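Local structure of protein yesU (Bacillus subtilis, 1OQ1) at residues A[107-121]-A[131-143]. The protein is of unknown function but has a galectin-like beta-sandwich fold, consistent with a role in carbohydrate binding or processing. Residues are numbered along the deposited sequence; the frame is centred on the assembly and turned at random.
Sequences YHSGDINALHLSYFR and RTCNLRKSRGFHL
His116 NE2 and Ser138 OG lie 2.8 Å apart in a hydrogen bond made at the edge of the imidazole, close to the ring plane. Ser138 OG also accepts the backbone N-H of Phe141, three residues on, in an ST motif, so one hydroxyl ties the turn after strand 132-138 to the histidine. The other ring nitrogen, ND1, is bonded to Tyr104 OH, so both ring nitrogens are held and the rotation of the imidazole is fixed.

Beyond the serine, a cis peptide bond precedes Arg139, whose backbone N meets Asn113 OD1 at 2.9 Å, in the amide plane on a lone pair. With CG anti to its own N (chi1 -170°), the arginine runs extended to the loop 109-111, where NE donates to Gly110 O at 2.8 Å in the guanidinium plane. A water links NH1 to Ser109 O. Gly140 N reaches across to the last residue of helix 105-108 in a nearly straight bond of 2.9 Å to His108 O.

Strands 112-119 and 132-138 are antiparallel neighbours in the seven-strand sheet of the galectin-like sandwich, joined by paired backbone bonds at Ala114-Ser138, His116-Arg136 and Ser118-Asn134. On the face carrying His116, Arg136 CB sits over the imidazole, 3.9 Å from its centroid, in a CH-pi contact. Phe141 lies beside His108, their ring planes inclined at 48°. Nearer the other end, Arg121 is bent at chi3, and the end of the Asn134 side chain sits over the centre of its guanidinium face, the two planes being 22° apart.

The opposite face turns toward the second sheet: Leu117 CB packs on Leu135 CD1 at 4.0 Å, the two side chains lying roughly perpendicular, and Leu115 CD2 rests on Lys137 CB at 3.7 Å. Val172, Phe174 and Trp184 cover this layer, while Lys137 NZ reaches a salt bridge with Asp186.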
loop_
_atom_site.group_PDB
_atom_site.type_symbol
_atom_site.label_atom_id
_atom_site.label_comp_id
_atom_site.label_asym_id
_atom_site.label_seq_id
_atom_site.Cartn_x
_atom_site.Cartn_y
_atom_site.Cartn_z
ATOM N N TYR A 107 -0.843 13.681 0.289
ATOM C CA TYR A 107 -0.037 12.591 0.813
ATOM C C TYR A 107 1.450 12.708 0.507
ATOM O O TYR A 107 2.272 12.370 1.350
ATOM C CB TYR A 107 -0.583 11.260 0.290
ATOM C CG TYR A 107 -2.037 11.065 0.648
ATOM C CD1 TYR A 107 -2.410 10.427 1.835
ATOM C CD2 TYR A 107 -3.040 11.600 -0.155
ATOM C CE1 TYR A 107 -3.754 10.337 2.212
ATOM C CE2 TYR A 107 -4.375 11.519 0.208
ATOM C CZ TYR A 107 -4.727 10.892 1.392
ATOM O OH TYR A 107 -6.053 10.856 1.758
ATOM N N HIS A 108 1.807 13.188 -0.681
ATOM C CA HIS A 108 3.226 13.307 -1.007
ATOM C C HIS A 108 3.825 14.688 -0.777
ATOM O O HIS A 108 5.050 14.829 -0.712
ATOM C CB HIS A 108 3.502 12.828 -2.448
ATOM C CG HIS A 108 2.824 13.628 -3.518
ATOM N ND1 HIS A 108 3.091 14.963 -3.738
ATOM C CD2 HIS A 108 1.945 13.259 -4.480
ATOM C CE1 HIS A 108 2.411 15.380 -4.792
ATOM N NE2 HIS A 108 1.707 14.365 -5.262
ATOM N N SER A 109 2.968 15.695 -0.630
ATOM C CA SER A 109 3.413 17.069 -0.404
ATOM C C SER A 109 2.558 17.764 0.658
ATOM O O SER A 109 2.195 18.935 0.510
ATOM C CB SER A 109 3.347 17.864 -1.715
ATOM O OG SER A 109 4.150 17.269 -2.725
ATOM N N GLY A 110 2.241 17.038 1.727
ATOM C CA GLY A 110 1.426 17.591 2.795
ATOM C C GLY A 110 2.192 17.663 4.100
ATOM O O GLY A 110 3.357 18.061 4.110
ATOM N N ASP A 111 1.553 17.287 5.204
ATOM C CA ASP A 111 2.235 17.326 6.492
ATOM C C ASP A 111 2.477 15.942 7.081
ATOM O O ASP A 111 2.528 15.775 8.299
ATOM C CB ASP A 111 1.468 18.201 7.498
ATOM C CG ASP A 111 0.057 17.712 7.759
ATOM O OD1 ASP A 111 -0.292 16.600 7.316
ATOM O OD2 ASP A 111 -0.708 18.451 8.420
ATOM N N ILE A 112 2.629 14.946 6.213
ATOM C CA ILE A 112 2.898 13.587 6.676
ATOM C C ILE A 112 4.082 13.009 5.916
ATOM O O ILE A 112 4.477 13.536 4.875
ATOM C CB ILE A 112 1.701 12.634 6.440
ATOM C CG1 ILE A 112 1.449 12.470 4.936
ATOM C CG2 ILE A 112 0.458 13.166 7.144
ATOM C CD1 ILE A 112 0.434 11.389 4.594
ATOM N N ASN A 113 4.651 11.936 6.459
ATOM C CA ASN A 113 5.748 11.227 5.818
ATOM C C ASN A 113 5.219 9.822 5.618
ATOM O O ASN A 113 4.369 9.367 6.383
ATOM C CB ASN A 113 6.983 11.145 6.715
ATOM C CG ASN A 113 7.747 12.446 6.781
ATOM O OD1 ASN A 113 7.857 13.165 5.788
ATOM N ND2 ASN A 113 8.301 12.745 7.950
ATOM N N ALA A 114 5.719 9.134 4.598
ATOM C CA ALA A 114 5.284 7.773 4.337
ATOM C C ALA A 114 5.969 7.205 3.115
ATOM O O ALA A 114 6.430 7.944 2.247
ATOM C CB ALA A 114 3.770 7.734 4.128
ATOM N N LEU A 115 6.043 5.883 3.070
ATOM C CA LEU A 115 6.589 5.185 1.925
ATOM C C LEU A 115 5.335 4.720 1.189
ATOM O O LEU A 115 4.339 4.368 1.823
ATOM C CB LEU A 115 7.424 3.981 2.376
ATOM C CG LEU A 115 8.794 4.340 2.962
ATOM C CD1 LEU A 115 9.394 3.153 3.700
ATOM C CD2 LEU A 115 9.703 4.794 1.831
ATOM N N HIS A 116 5.348 4.771 -0.139
ATOM C CA HIS A 116 4.190 4.312 -0.901
ATOM C C HIS A 116 4.637 3.549 -2.133
ATOM O O HIS A 116 5.464 4.022 -2.917
ATOM C CB HIS A 116 3.224 5.460 -1.274
ATOM C CG HIS A 116 3.878 6.784 -1.535
ATOM N ND1 HIS A 116 3.555 7.562 -2.628
ATOM C CD2 HIS A 116 4.750 7.514 -0.800
ATOM C CE1 HIS A 116 4.198 8.714 -2.552
ATOM N NE2 HIS A 116 4.929 8.710 -1.452
ATOM N N LEU A 117 4.091 2.349 -2.277
ATOM C CA LEU A 117 4.446 1.465 -3.374
ATOM C C LEU A 117 3.249 1.219 -4.279
ATOM O O LEU A 117 2.251 0.635 -3.860
ATOM C CB LEU A 117 4.964 0.144 -2.801
ATOM C CG LEU A 117 5.910 -0.713 -3.649
ATOM C CD1 LEU A 117 6.453 -1.843 -2.792
ATOM C CD2 LEU A 117 5.193 -1.251 -4.867
ATOM N N SER A 118 3.358 1.672 -5.521
ATOM C CA SER A 118 2.279 1.497 -6.480
ATOM C C SER A 118 2.476 0.228 -7.292
ATOM O O SER A 118 3.600 -0.131 -7.654
ATOM C CB SER A 118 2.209 2.706 -7.414
ATOM O OG SER A 118 3.477 2.956 -7.993
ATOM N N TYR A 119 1.370 -0.458 -7.554
ATOM C CA TYR A 119 1.385 -1.684 -8.338
ATOM C C TYR A 119 0.106 -1.708 -9.173
ATOM O O TYR A 119 -0.858 -1.014 -8.860
ATOM C CB TYR A 119 1.502 -2.907 -7.421
ATOM C CG TYR A 119 0.401 -3.053 -6.398
ATOM C CD1 TYR A 119 -0.709 -3.857 -6.653
ATOM C CD2 TYR A 119 0.494 -2.428 -5.154
ATOM C CE1 TYR A 119 -1.697 -4.045 -5.696
ATOM C CE2 TYR A 119 -0.489 -2.609 -4.185
ATOM C CZ TYR A 119 -1.580 -3.420 -4.461
ATOM O OH TYR A 119 -2.535 -3.623 -3.494
ATOM N N PHE A 120 0.096 -2.511 -10.228
ATOM C CA PHE A 120 -1.032 -2.525 -11.156
ATOM C C PHE A 120 -1.267 -1.065 -11.554
ATOM O O PHE A 120 -2.361 -0.518 -11.390
ATOM C CB PHE A 120 -2.309 -3.092 -10.530
ATOM C CG PHE A 120 -3.366 -3.445 -11.551
ATOM C CD1 PHE A 120 -3.272 -4.624 -12.287
ATOM C CD2 PHE A 120 -4.411 -2.570 -11.827
ATOM C CE1 PHE A 120 -4.202 -4.929 -13.286
ATOM C CE2 PHE A 120 -5.349 -2.861 -12.826
ATOM C CZ PHE A 120 -5.243 -4.044 -13.558
ATOM N N ARG A 121 -0.214 -0.429 -12.057
ATOM C CA ARG A 121 -0.296 0.964 -12.480
ATOM C C ARG A 121 -0.847 0.943 -13.896
ATOM O O ARG A 121 -0.086 0.861 -14.860
ATOM C CB ARG A 121 1.096 1.596 -12.459
ATOM C CG ARG A 121 1.824 1.409 -11.137
ATOM C CD ARG A 121 3.228 1.994 -11.179
ATOM N NE ARG A 121 3.217 3.445 -11.344
ATOM C CZ ARG A 121 3.596 4.089 -12.444
ATOM N NH1 ARG A 121 4.026 3.420 -13.509
ATOM N NH2 ARG A 121 3.549 5.413 -12.475
ATOM N N ARG A 131 4.682 -1.684 -17.957
ATOM C CA ARG A 131 4.202 -2.038 -16.634
ATOM C C ARG A 131 5.214 -2.297 -15.549
ATOM O O ARG A 131 5.963 -3.271 -15.581
ATOM C CB ARG A 131 3.237 -3.201 -16.795
ATOM C CG ARG A 131 2.165 -2.806 -17.791
ATOM C CD ARG A 131 1.314 -3.943 -18.222
ATOM N NE ARG A 131 0.410 -3.539 -19.298
ATOM C CZ ARG A 131 -0.523 -4.336 -19.796
ATOM N NH1 ARG A 131 -0.661 -5.555 -19.303
ATOM N NH2 ARG A 131 -1.298 -3.932 -20.793
ATOM N N THR A 132 5.198 -1.400 -14.572
ATOM C CA THR A 132 6.114 -1.458 -13.446
ATOM C C THR A 132 5.412 -1.167 -12.124
ATOM O O THR A 132 4.247 -0.756 -12.091
ATOM C CB THR A 132 7.225 -0.406 -13.609
ATOM O OG1 THR A 132 6.656 0.907 -13.505
ATOM C CG2 THR A 132 7.886 -0.540 -14.971
ATOM N N CYS A 133 6.140 -1.414 -11.040
ATOM C CA CYS A 133 5.687 -1.125 -9.686
ATOM C C CYS A 133 6.712 -0.093 -9.240
ATOM O O CYS A 133 7.905 -0.272 -9.483
ATOM C CB CYS A 133 5.782 -2.357 -8.788
ATOM S SG CYS A 133 4.667 -3.704 -9.230
ATOM N N ASN A 134 6.260 0.977 -8.595
ATOM C CA ASN A 134 7.168 2.043 -8.161
ATOM C C ASN A 134 7.121 2.289 -6.655
ATOM O O ASN A 134 6.051 2.269 -6.057
ATOM C CB ASN A 134 6.809 3.358 -8.873
ATOM C CG ASN A 134 6.890 3.258 -10.391
ATOM O OD1 ASN A 134 7.190 2.201 -10.950
ATOM N ND2 ASN A 134 6.617 4.369 -11.065
ATOM N N LEU A 135 8.283 2.527 -6.048
ATOM C CA LEU A 135 8.357 2.826 -4.614
ATOM C C LEU A 135 8.807 4.271 -4.434
ATOM O O LEU A 135 9.847 4.670 -4.955
ATOM C CB LEU A 135 9.365 1.918 -3.902
ATOM C CG LEU A 135 9.588 2.280 -2.421
ATOM C CD1 LEU A 135 8.350 1.906 -1.606
ATOM C CD2 LEU A 135 10.816 1.548 -1.878
ATOM N N ARG A 136 8.021 5.058 -3.707
ATOM C CA ARG A 136 8.379 6.452 -3.456
ATOM C C ARG A 136 8.403 6.736 -1.964
ATOM O O ARG A 136 7.787 6.014 -1.178
ATOM C CB ARG A 136 7.391 7.403 -4.142
ATOM C CG ARG A 136 7.560 7.480 -5.659
ATOM C CD ARG A 136 6.698 8.582 -6.260
ATOM N NE ARG A 136 6.711 8.564 -7.723
ATOM C CZ ARG A 136 7.625 9.154 -8.489
ATOM N NH1 ARG A 136 8.627 9.837 -7.948
ATOM N NH2 ARG A 136 7.543 9.051 -9.809
ATOM N N LYS A 137 9.130 7.784 -1.587
ATOM C CA LYS A 137 9.236 8.194 -0.191
ATOM C C LYS A 137 8.834 9.660 -0.077
ATOM O O LYS A 137 9.359 10.517 -0.797
ATOM C CB LYS A 137 10.668 8.019 0.318
ATOM C CG LYS A 137 10.837 8.359 1.796
ATOM C CD LYS A 137 12.302 8.375 2.208
ATOM C CE LYS A 137 12.456 8.582 3.713
ATOM N NZ LYS A 137 13.891 8.687 4.105
ATOM N N SER A 138 7.895 9.943 0.820
ATOM C CA SER A 138 7.422 11.309 1.042
ATOM C C SER A 138 7.561 11.627 2.534
ATOM O O SER A 138 7.783 10.713 3.325
ATOM C CB SER A 138 5.960 11.433 0.603
ATOM O OG SER A 138 5.842 11.294 -0.801
ATOM N N ARG A 139 7.446 12.895 2.938
ATOM C CA ARG A 139 7.185 14.042 2.065
ATOM C C ARG A 139 8.274 14.231 1.017
ATOM O O ARG A 139 9.457 14.109 1.319
ATOM C CB ARG A 139 7.073 15.316 2.920
ATOM C CG ARG A 139 6.559 16.545 2.175
ATOM C CD ARG A 139 6.386 17.741 3.118
ATOM N NE ARG A 139 5.510 18.771 2.551
ATOM C CZ ARG A 139 5.855 19.610 1.578
ATOM N NH1 ARG A 139 4.979 20.506 1.134
ATOM N NH2 ARG A 139 7.078 19.568 1.058
ATOM N N GLY A 140 7.874 14.520 -0.219
ATOM C CA GLY A 140 8.865 14.729 -1.257
ATOM C C GLY A 140 8.639 14.022 -2.579
ATOM O O GLY A 140 9.276 14.379 -3.563
ATOM N N PHE A 141 7.762 13.020 -2.611
ATOM C CA PHE A 141 7.478 12.305 -3.855
ATOM C C PHE A 141 8.770 11.776 -4.497
ATOM O O PHE A 141 8.890 11.714 -5.721
ATOM C CB PHE A 141 6.764 13.257 -4.824
ATOM C CG PHE A 141 6.133 12.577 -6.008
ATOM C CD1 PHE A 141 5.101 11.661 -5.834
ATOM C CD2 PHE A 141 6.555 12.874 -7.304
ATOM C CE1 PHE A 141 4.495 11.049 -6.932
ATOM C CE2 PHE A 141 5.957 12.267 -8.408
ATOM C CZ PHE A 141 4.924 11.353 -8.220
ATOM N N HIS A 142 9.728 11.380 -3.664
ATOM C CA HIS A 142 11.011 10.891 -4.156
ATOM C C HIS A 142 10.946 9.472 -4.698
ATOM O O HIS A 142 10.509 8.555 -4.006
ATOM C CB HIS A 142 12.050 10.945 -3.037
ATOM C CG HIS A 142 12.193 12.297 -2.411
ATOM N ND1 HIS A 142 12.663 13.391 -3.102
ATOM C CD2 HIS A 142 11.933 12.727 -1.154
ATOM C CE1 HIS A 142 12.687 14.440 -2.298
ATOM N NE2 HIS A 142 12.250 14.064 -1.110
ATOM N N LEU A 143 11.383 9.289 -5.939
ATOM C CA LEU A 143 11.381 7.953 -6.533
ATOM C C LEU A 143 12.566 7.188 -5.949
ATOM O O LEU A 143 13.721 7.576 -6.139
ATOM C CB LEU A 143 11.510 8.043 -8.054
ATOM C CG LEU A 143 11.480 6.713 -8.814
ATOM C CD1 LEU A 143 10.143 6.005 -8.593
ATOM C CD2 LEU A 143 11.693 6.989 -10.292
HETATM O O HOH W 1 2.651 21.179 2.634
HETATM O O HOH W 2 1.916 -1.957 -13.420
HETATM O O HOH W 3 2.923 0.746 -15.159
#